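Local coordinates for protein alpha-rhamnosidase (Dictyoglomus thermophilum, PDB 6I60) that probably hydrolyses terminal non-reducing alpha-L-rhamnose residues from alpha-L-rhamnosides, as expected of a bacterial alpha-L-rhamnosidase, at residues T373-I378 with E454-H459; I391-L396 with H434-V439. All coordinates share one frame; numbering follows the deposited sequence.

Contact 1 (T373-I378 with E454-H459)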
ATOM      1  N   THR A 373      10.020 -10.124  -3.691  1.00 54.81           N
ATOM      2  CA  THR A 373      10.141 -10.188  -2.243  1.00 56.32           C
ATOM      3  C   THR A 373       9.492 -11.457  -1.716  1.00 53.80           C
ATOM      4  O   THR A 373       8.531 -11.975  -2.293  1.00 50.03           O
ATOM      5  CB  THR A 373       9.497  -8.975  -1.565  1.00 54.70           C
ATOM      6  OG1 THR A 373       8.190  -8.757  -2.109  1.00 65.73           O
ATOM      7  CG2 THR A 373      10.341  -7.749  -1.794  1.00 47.40           C
ATOM      8  N   GLY A 374      10.023 -11.942  -0.597  1.00 49.78           N
ATOM      9  CA  GLY A 374       9.525 -13.152   0.019  1.00 49.37           C
ATOM     10  C   GLY A 374      10.627 -14.130   0.365  1.00 46.48           C
ATOM     11  O   GLY A 374      11.687 -13.735   0.861  1.00 44.04           O
ATOM     12  N   TRP A 375      10.384 -15.410   0.109  1.00 42.70           N
ATOM     13  CA  TRP A 375      11.353 -16.453   0.402  1.00 47.69           C
ATOM     14  C   TRP A 375      11.236 -17.525  -0.674  1.00 47.00           C
ATOM     15  O   TRP A 375      10.519 -17.361  -1.666  1.00 46.37           O
ATOM     16  CB  TRP A 375      11.134 -17.016   1.811  1.00 48.91           C
ATOM     17  CG  TRP A 375       9.729 -17.479   2.065  1.00 52.58           C
ATOM     18  CD1 TRP A 375       9.146 -18.623   1.605  1.00 53.08           C
ATOM     19  CD2 TRP A 375       8.732 -16.807   2.844  1.00 50.02           C
ATOM     20  NE1 TRP A 375       7.848 -18.706   2.047  1.00 49.91           N
ATOM     21  CE2 TRP A 375       7.569 -17.603   2.811  1.00 49.21           C
ATOM     22  CE3 TRP A 375       8.709 -15.611   3.567  1.00 51.12           C
ATOM     23  CZ2 TRP A 375       6.398 -17.242   3.471  1.00 53.97           C
ATOM     24  CZ3 TRP A 375       7.544 -15.254   4.222  1.00 60.57           C
ATOM     25  CH2 TRP A 375       6.405 -16.066   4.171  1.00 56.25           C
ATOM     26  N   ILE A 376      11.946 -18.634  -0.477  1.00 47.98           N
ATOM     27  CA  ILE A 376      11.901 -19.755  -1.402  1.00 50.47           C
ATOM     28  C   ILE A 376      11.546 -21.016  -0.627  1.00 51.75           C
ATOM     29  O   ILE A 376      11.664 -21.079   0.598  1.00 49.48           O
ATOM     30  CB  ILE A 376      13.231 -19.945  -2.164  1.00 56.17           C
ATOM     31  CG1 ILE A 376      14.334 -20.410  -1.215  1.00 46.09           C
ATOM     32  CG2 ILE A 376      13.641 -18.661  -2.871  1.00 56.81           C
ATOM     33  CD1 ILE A 376      15.269 -21.411  -1.838  1.00 52.93           C
ATOM     34  N   LYS A 377      11.088 -22.022  -1.364  1.00 56.46           N
ATOM     35  CA  LYS A 377      10.832 -23.349  -0.824  1.00 55.69           C
ATOM     36  C   LYS A 377      11.766 -24.334  -1.506  1.00 55.87           C
ATOM     37  O   LYS A 377      11.838 -24.373  -2.739  1.00 57.35           O
ATOM     38  CB  LYS A 377       9.374 -23.764  -1.032  1.00 58.11           C
ATOM     39  CG  LYS A 377       9.101 -25.221  -0.701  1.00 56.41           C
ATOM     40  CD  LYS A 377       7.615 -25.524  -0.716  1.00 62.54           C
ATOM     41  CE  LYS A 377       7.316 -26.749  -1.559  1.00 61.98           C
ATOM     42  NZ  LYS A 377       6.994 -26.389  -2.963  1.00 66.77           N
ATOM     43  N   ILE A 378      12.485 -25.118  -0.709  1.00 57.91           N
ATOM     44  CA  ILE A 378      13.456 -26.072  -1.226  1.00 56.05           C
ATOM     45  C   ILE A 378      12.926 -27.483  -1.012  1.00 53.23           C
ATOM     46  O   ILE A 378      12.223 -27.768  -0.037  1.00 55.99           O
ATOM     47  CB  ILE A 378      14.845 -25.886  -0.570  1.00 58.31           C
ATOM     48  CG1 ILE A 378      15.925 -26.614  -1.374  1.00 57.24           C
ATOM     49  CG2 ILE A 378      14.837 -26.354   0.883  1.00 52.21           C
ATOM     50  CD1 ILE A 378      17.320 -26.434  -0.817  1.00 61.94           C
ATOM     51  N   GLU A 454      11.406 -23.253  -5.334  1.00 54.62           N
ATOM     52  CA  GLU A 454      10.118 -22.616  -5.591  1.00 53.94           C
ATOM     53  C   GLU A 454      10.104 -21.263  -4.894  1.00 56.28           C
ATOM     54  O   GLU A 454      10.110 -21.198  -3.660  1.00 58.70           O
ATOM     55  CB  GLU A 454       8.962 -23.491  -5.106  1.00 55.31           C
ATOM     56  CG  GLU A 454       8.278 -24.283  -6.206  1.00 61.21           C
ATOM     57  CD  GLU A 454       7.253 -25.259  -5.666  1.00 68.55           C
ATOM     58  OE1 GLU A 454       6.396 -24.838  -4.860  1.00 71.19           O
ATOM     59  OE2 GLU A 454       7.307 -26.451  -6.042  1.00 74.79           O
ATOM     60  N   GLY A 455      10.082 -20.189  -5.679  1.00 50.73           N
ATOM     61  CA  GLY A 455      10.038 -18.855  -5.106  1.00 44.14           C
ATOM     62  C   GLY A 455       8.634 -18.498  -4.643  1.00 49.90           C
ATOM     63  O   GLY A 455       7.644 -18.761  -5.326  1.00 50.84           O
ATOM     64  N   LYS A 456       8.558 -17.892  -3.463  1.00 52.50           N
ATOM     65  CA  LYS A 456       7.294 -17.467  -2.870  1.00 51.41           C
ATOM     66  C   LYS A 456       7.271 -15.943  -2.819  1.00 46.83           C
ATOM     67  O   LYS A 456       8.072 -15.329  -2.106  1.00 47.42           O
ATOM     68  CB  LYS A 456       7.115 -18.073  -1.479  1.00 52.28           C
ATOM     69  CG  LYS A 456       7.013 -19.595  -1.471  1.00 60.17           C
ATOM     70  CD  LYS A 456       5.822 -20.081  -2.290  1.00 63.37           C
ATOM     71  CE  LYS A 456       5.638 -21.586  -2.165  1.00 56.45           C
ATOM     72  NZ  LYS A 456       4.721 -21.936  -1.044  1.00 61.21           N
ATOM     73  N   VAL A 457       6.364 -15.340  -3.582  1.00 46.71           N
ATOM     74  CA  VAL A 457       6.182 -13.891  -3.567  1.00 50.35           C
ATOM     75  C   VAL A 457       5.332 -13.528  -2.356  1.00 51.15           C
ATOM     76  O   VAL A 457       4.200 -14.005  -2.214  1.00 49.42           O
ATOM     77  CB  VAL A 457       5.534 -13.400  -4.870  1.00 49.21           C
ATOM     78  CG1 VAL A 457       5.426 -11.888  -4.871  1.00 43.15           C
ATOM     79  CG2 VAL A 457       6.337 -13.875  -6.068  1.00 57.52           C
ATOM     80  N   VAL A 458       5.875 -12.690  -1.479  1.00 49.10           N
ATOM     81  CA  VAL A 458       5.258 -12.393  -0.192  1.00 48.55           C
ATOM     82  C   VAL A 458       5.193 -10.883  -0.020  1.00 46.66           C
ATOM     83  O   VAL A 458       6.230 -10.209  -0.039  1.00 49.50           O
ATOM     84  CB  VAL A 458       6.029 -13.036   0.972  1.00 47.97           C
ATOM     85  CG1 VAL A 458       5.538 -12.489   2.302  1.00 53.82           C
ATOM     86  CG2 VAL A 458       5.898 -14.552   0.927  1.00 45.28           C
ATOM     87  N   HIS A 459       3.983 -10.357   0.152  1.00 46.71           N
ATOM     88  CA  HIS A 459       3.752  -8.939   0.415  1.00 48.53           C
ATOM     89  C   HIS A 459       2.280  -8.763   0.778  1.00 43.43           C
ATOM     90  O   HIS A 459       1.510  -9.727   0.813  1.00 44.14           O
ATOM     91  CB  HIS A 459       4.137  -8.068  -0.781  1.00 42.75           C
ATOM     92  CG  HIS A 459       3.458  -8.456  -2.057  1.00 48.11           C
ATOM     93  ND1 HIS A 459       4.066  -9.239  -3.015  1.00 51.25           N
ATOM     94  CD2 HIS A 459       2.223  -8.168  -2.535  1.00 48.98           C
ATOM     95  CE1 HIS A 459       3.235  -9.417  -4.028  1.00 51.51           C
ATOM     96  NE2 HIS A 459       2.110  -8.777  -3.761  1.00 47.43           N
TER
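Trp375 carries CG between its own backbone N and carbonyl carbon (chi1 53°), while Val458 holds CG2 anti to its carbonyl carbon, and these two rotations lay the valine methyl on the indole. Val458 CG2 sits 3.6 Å from the centroid of the six-membered ring of Trp375, 11° off its normal: a CH-pi contact over the face. At the five-membered end the ring meets Lys456 obliquely, Trp375 NE1 lying 3.7 Å from Lys456 CB. A broad, flat tryptophan can thus take a branched methyl and a lysine stem together. With an alanine here, Val458 CG2 is likely to lose the ring face it rests on and a gap to open beside the stem of Lys456.

Beneath these side chains the antiparallel strands 375-378 and 454-458 are joined by main-chain bonds, among them Lys456 N to Trp375 O (2.7 Å) and Lys377 N to Glu454 O (2.6 Å). Thr373 O takes the N-H of Val458, and the Thr373 hydroxyl returns a bond from OG1 to Val458 O (3.2 Å), so a threonine, with a hydroxyl to donate, suits this position. Gly374 has a positive phi of 131° at the corner of the chain; there a CB would be jammed against the carbonyl O of Thr373 and would also collide with Lys456 O, so only glycine fits.

Further along, Lys377 and Glu454 lie side by side and point the same way, ending in a salt bridge from Lys377 NZ to Glu454 OE1 (2.5 Å). Lys379 binds the other carboxylate oxygen of Glu454, while Lys456 sends its ammonium to Glu428. Each lysine therefore has a glutamate partner, which probably offsets the like charges of Lys377 NZ and Lys456 NZ beside the apolar contact of Trp375 and Val458.

Contact 2 (I391-L396 with H434-V439)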
ATOM      1  N   ILE A 391      20.903 -21.090   2.392  1.00 46.45           N
ATOM      2  CA  ILE A 391      20.233 -20.410   1.288  1.00 45.33           C
ATOM      3  C   ILE A 391      20.502 -18.918   1.423  1.00 49.52           C
ATOM      4  O   ILE A 391      20.037 -18.282   2.377  1.00 55.46           O
ATOM      5  CB  ILE A 391      18.725 -20.691   1.271  1.00 44.12           C
ATOM      6  CG1 ILE A 391      18.457 -22.193   1.381  1.00 47.21           C
ATOM      7  CG2 ILE A 391      18.093 -20.117   0.015  1.00 44.46           C
ATOM      8  CD1 ILE A 391      17.036 -22.526   1.775  1.00 41.85           C
ATOM      9  N   ARG A 392      21.237 -18.355   0.468  1.00 46.78           N
ATOM     10  CA  ARG A 392      21.527 -16.931   0.431  1.00 49.28           C
ATOM     11  C   ARG A 392      20.734 -16.259  -0.684  1.00 51.00           C
ATOM     12  O   ARG A 392      20.412 -16.879  -1.702  1.00 50.35           O
ATOM     13  CB  ARG A 392      23.023 -16.678   0.227  1.00 56.84           C
ATOM     14  CG  ARG A 392      23.912 -17.361   1.253  1.00 56.68           C
ATOM     15  CD  ARG A 392      25.363 -16.937   1.090  1.00 56.60           C
ATOM     16  NE  ARG A 392      25.633 -15.665   1.750  1.00 67.27           N
ATOM     17  CZ  ARG A 392      26.798 -15.027   1.694  1.00 75.84           C
ATOM     18  NH1 ARG A 392      27.807 -15.544   1.004  1.00 62.60           N
ATOM     19  NH2 ARG A 392      26.953 -13.870   2.328  1.00 68.82           N
ATOM     20  N   HIS A 393      20.424 -14.980  -0.483  1.00 51.27           N
ATOM     21  CA  HIS A 393      19.624 -14.207  -1.424  1.00 48.20           C
ATOM     22  C   HIS A 393      20.334 -12.899  -1.744  1.00 45.81           C
ATOM     23  O   HIS A 393      20.979 -12.303  -0.875  1.00 53.62           O
ATOM     24  CB  HIS A 393      18.224 -13.917  -0.863  1.00 48.82           C
ATOM     25  CG  HIS A 393      17.579 -15.095  -0.200  1.00 50.96           C
ATOM     26  ND1 HIS A 393      18.017 -15.607   1.003  1.00 51.67           N
ATOM     27  CD2 HIS A 393      16.520 -15.854  -0.569  1.00 54.53           C
ATOM     28  CE1 HIS A 393      17.261 -16.635   1.343  1.00 53.66           C
ATOM     29  NE2 HIS A 393      16.344 -16.805   0.408  1.00 58.27           N
ATOM     30  N   ALA A 394      20.207 -12.448  -2.990  1.00 42.42           N
ATOM     31  CA  ALA A 394      20.861 -11.219  -3.412  1.00 48.72           C
ATOM     32  C   ALA A 394      20.090 -10.594  -4.566  1.00 48.87           C
ATOM     33  O   ALA A 394      19.312 -11.257  -5.258  1.00 41.33           O
ATOM     34  CB  ALA A 394      22.318 -11.466  -3.817  1.00 54.54           C
ATOM     35  N   GLU A 395      20.326  -9.296  -4.762  1.00 50.46           N
ATOM     36  CA  GLU A 395      19.694  -8.525  -5.825  1.00 51.84           C
ATOM     37  C   GLU A 395      20.502  -8.539  -7.118  1.00 58.05           C
ATOM     38  O   GLU A 395      19.922  -8.548  -8.209  1.00 57.16           O
ATOM     39  CB  GLU A 395      19.490  -7.075  -5.373  1.00 45.46           C
ATOM     40  CG  GLU A 395      18.229  -6.834  -4.562  1.00 52.93           C
ATOM     41  CD  GLU A 395      17.914  -5.354  -4.409  1.00 59.97           C
ATOM     42  OE1 GLU A 395      18.864  -4.552  -4.290  1.00 55.54           O
ATOM     43  OE2 GLU A 395      16.717  -4.991  -4.412  1.00 65.05           O
ATOM     44  N   LEU A 396      21.828  -8.540  -7.020  1.00 52.63           N
ATOM     45  CA  LEU A 396      22.713  -8.403  -8.168  1.00 52.88           C
ATOM     46  C   LEU A 396      23.676  -9.584  -8.242  1.00 56.86           C
ATOM     47  O   LEU A 396      23.710 -10.450  -7.365  1.00 54.11           O
ATOM     48  CB  LEU A 396      23.479  -7.080  -8.100  1.00 52.10           C
ATOM     49  CG  LEU A 396      22.599  -5.855  -7.854  1.00 56.01           C
ATOM     50  CD1 LEU A 396      23.440  -4.623  -7.560  1.00 45.95           C
ATOM     51  CD2 LEU A 396      21.678  -5.620  -9.045  1.00 49.99           C
ATOM     52  N   HIS A 434      12.984 -11.759   2.325  1.00 53.90           N
ATOM     53  CA  HIS A 434      14.111 -11.146   1.641  1.00 51.99           C
ATOM     54  C   HIS A 434      13.656 -10.552   0.316  1.00 52.38           C
ATOM     55  O   HIS A 434      12.661 -10.984  -0.271  1.00 53.98           O
ATOM     56  CB  HIS A 434      15.243 -12.157   1.386  1.00 59.16           C
ATOM     57  CG  HIS A 434      15.347 -13.231   2.426  1.00 56.12           C
ATOM     58  ND1 HIS A 434      15.940 -13.023   3.653  1.00 57.04           N
ATOM     59  CD2 HIS A 434      14.944 -14.523   2.417  1.00 49.77           C
ATOM     60  CE1 HIS A 434      15.892 -14.141   4.357  1.00 54.03           C
ATOM     61  NE2 HIS A 434      15.294 -15.066   3.630  1.00 51.22           N
ATOM     62  N   GLY A 435      14.394  -9.542  -0.139  1.00 55.38           N
ATOM     63  CA  GLY A 435      14.204  -8.987  -1.463  1.00 53.14           C
ATOM     64  C   GLY A 435      15.356  -9.390  -2.357  1.00 54.81           C
ATOM     65  O   GLY A 435      16.515  -9.100  -2.047  1.00 55.79           O
ATOM     66  N   PHE A 436      15.063 -10.065  -3.464  1.00 53.03           N
ATOM     67  CA  PHE A 436      16.131 -10.689  -4.230  1.00 54.87           C
ATOM     68  C   PHE A 436      15.642 -11.031  -5.627  1.00 52.85           C
ATOM     69  O   PHE A 436      14.440 -11.053  -5.904  1.00 51.21           O
ATOM     70  CB  PHE A 436      16.641 -11.953  -3.529  1.00 50.85           C
ATOM     71  CG  PHE A 436      15.585 -13.007  -3.338  1.00 51.09           C
ATOM     72  CD1 PHE A 436      14.677 -12.917  -2.294  1.00 54.48           C
ATOM     73  CD2 PHE A 436      15.497 -14.083  -4.203  1.00 50.84           C
ATOM     74  CE1 PHE A 436      13.702 -13.882  -2.117  1.00 53.82           C
ATOM     75  CE2 PHE A 436      14.523 -15.051  -4.032  1.00 53.00           C
ATOM     76  CZ  PHE A 436      13.626 -14.949  -2.985  1.00 53.32           C
ATOM     77  N   ARG A 437      16.606 -11.291  -6.503  1.00 51.00           N
ATOM     78  CA  ARG A 437      16.366 -11.911  -7.797  1.00 49.20           C
ATOM     79  C   ARG A 437      17.076 -13.242  -7.948  1.00 42.10           C
ATOM     80  O   ARG A 437      16.578 -14.118  -8.659  1.00 40.42           O
ATOM     81  CB  ARG A 437      16.811 -10.974  -8.933  1.00 48.55           C
ATOM     82  CG  ARG A 437      16.488 -11.478 -10.331  1.00 45.52           C
ATOM     83  CD  ARG A 437      17.220 -10.669 -11.390  1.00 48.97           C
ATOM     84  NE  ARG A 437      17.193 -11.322 -12.695  1.00 50.40           N
ATOM     85  CZ  ARG A 437      17.322 -10.684 -13.855  1.00 50.84           C
ATOM     86  NH1 ARG A 437      17.488  -9.368 -13.876  1.00 51.76           N
ATOM     87  NH2 ARG A 437      17.284 -11.361 -14.995  1.00 47.05           N
ATOM     88  N   TYR A 438      18.211 -13.422  -7.278  1.00 50.39           N
ATOM     89  CA  TYR A 438      19.017 -14.627  -7.362  1.00 48.28           C
ATOM     90  C   TYR A 438      19.078 -15.305  -6.000  1.00 46.72           C
ATOM     91  O   TYR A 438      18.854 -14.682  -4.958  1.00 44.78           O
ATOM     92  CB  TYR A 438      20.437 -14.313  -7.861  1.00 40.09           C
ATOM     93  CG  TYR A 438      20.480 -13.365  -9.041  1.00 47.31           C
ATOM     94  CD1 TYR A 438      20.504 -11.987  -8.851  1.00 50.55           C
ATOM     95  CD2 TYR A 438      20.494 -13.845 -10.345  1.00 47.35           C
ATOM     96  CE1 TYR A 438      20.541 -11.117  -9.924  1.00 53.94           C
ATOM     97  CE2 TYR A 438      20.532 -12.980 -11.426  1.00 51.31           C
ATOM     98  CZ  TYR A 438      20.555 -11.616 -11.209  1.00 53.05           C
ATOM     99  OH  TYR A 438      20.593 -10.746 -12.276  1.00 44.56           O
ATOM    100  N   VAL A 439      19.392 -16.597  -6.022  1.00 47.56           N
ATOM    101  CA  VAL A 439      19.444 -17.419  -4.820  1.00 49.37           C
ATOM    102  C   VAL A 439      20.657 -18.333  -4.921  1.00 53.58           C
ATOM    103  O   VAL A 439      20.864 -18.983  -5.950  1.00 58.00           O
ATOM    104  CB  VAL A 439      18.154 -18.246  -4.639  1.00 49.37           C
ATOM    105  CG1 VAL A 439      18.427 -19.512  -3.842  1.00 50.72           C
ATOM    106  CG2 VAL A 439      17.080 -17.410  -3.964  1.00 48.09           C
TER
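Ala394 and Tyr438 form an antiparallel hydrogen-bonded pair, with His393 and Val439 the next, non-hydrogen-bonded one, and at Arg437 and Tyr438, both facing Ala394, the pairing has a classic beta bulge, here in the concanavalin-like domain. Ala394 O accepts two N-H groups, from Arg437 N at 3.0 Å and from Tyr438 N at 3.2 Å, the second almost straight (174° at the hydrogen). The Ala394 methyl lies on the same face of the pair as Tyr438 and packs on Leu403 and Tyr405, a place that suits a small residue.

The chain turns its corner at Arg437, within the bulge, and strand 434-436, just before it, brings His434 and Phe436 against His393 to make a buried aromatic cluster. The two imidazoles stack face to face, centroids 3.9 Å apart and planes at 26°, with His434 CD2 over the centre of the His393 ring. Phe436, its CG set between backbone N and carbonyl carbon (chi1 60°), offers a face to the edge of His393. In this T-shaped pair His393 CD2 stands above the middle of the phenyl ring, and the centroids are 4.8 Å apart. Histidine suits these sites because each ring can stack while still using a nitrogen: His393 ND1 bonds to Ala413 O, and His434 NE2 to Asp415. Phenylalanine, needing no polar partner, fills the apolar position, where it also packs on Phe368.

Val439 adds aliphatic contacts to the same face, its CG2 coming obliquely to the His393 ring and its CG1 to Ile391 CG2 at 3.9 Å. On the other face of the strand pair the tyrosine ring turns an edge to the main chain beyond Ala394, where Tyr438 CE1 lies 3.2 Å from Glu395 O, near the ring plane.

In the fold
The centres of contacts 1 and 2 are about 10 Å apart, and the two touch directly. Gly374 O lies 2.8 Å from His434 N, a probable hydrogen bond that ties the corner of one strand to the start of the other. Ile376 adds two packing contacts: its CD1 meets Ile391 CG2 at 3.6 Å and its CG2 meets Phe436 CZ at 3.7 Å. From contact 2, Glu395 reaches His818 N, in the six-hairpin glycosidase region. The side chain of Tyr438 is about 5 Å from a bound triethylene glycol, probably from the crystallisation liquor. The 2-(2-ethoxyethoxy)ethanol pocket of Tyr656, Glu659 and Leu660 involves neither contact.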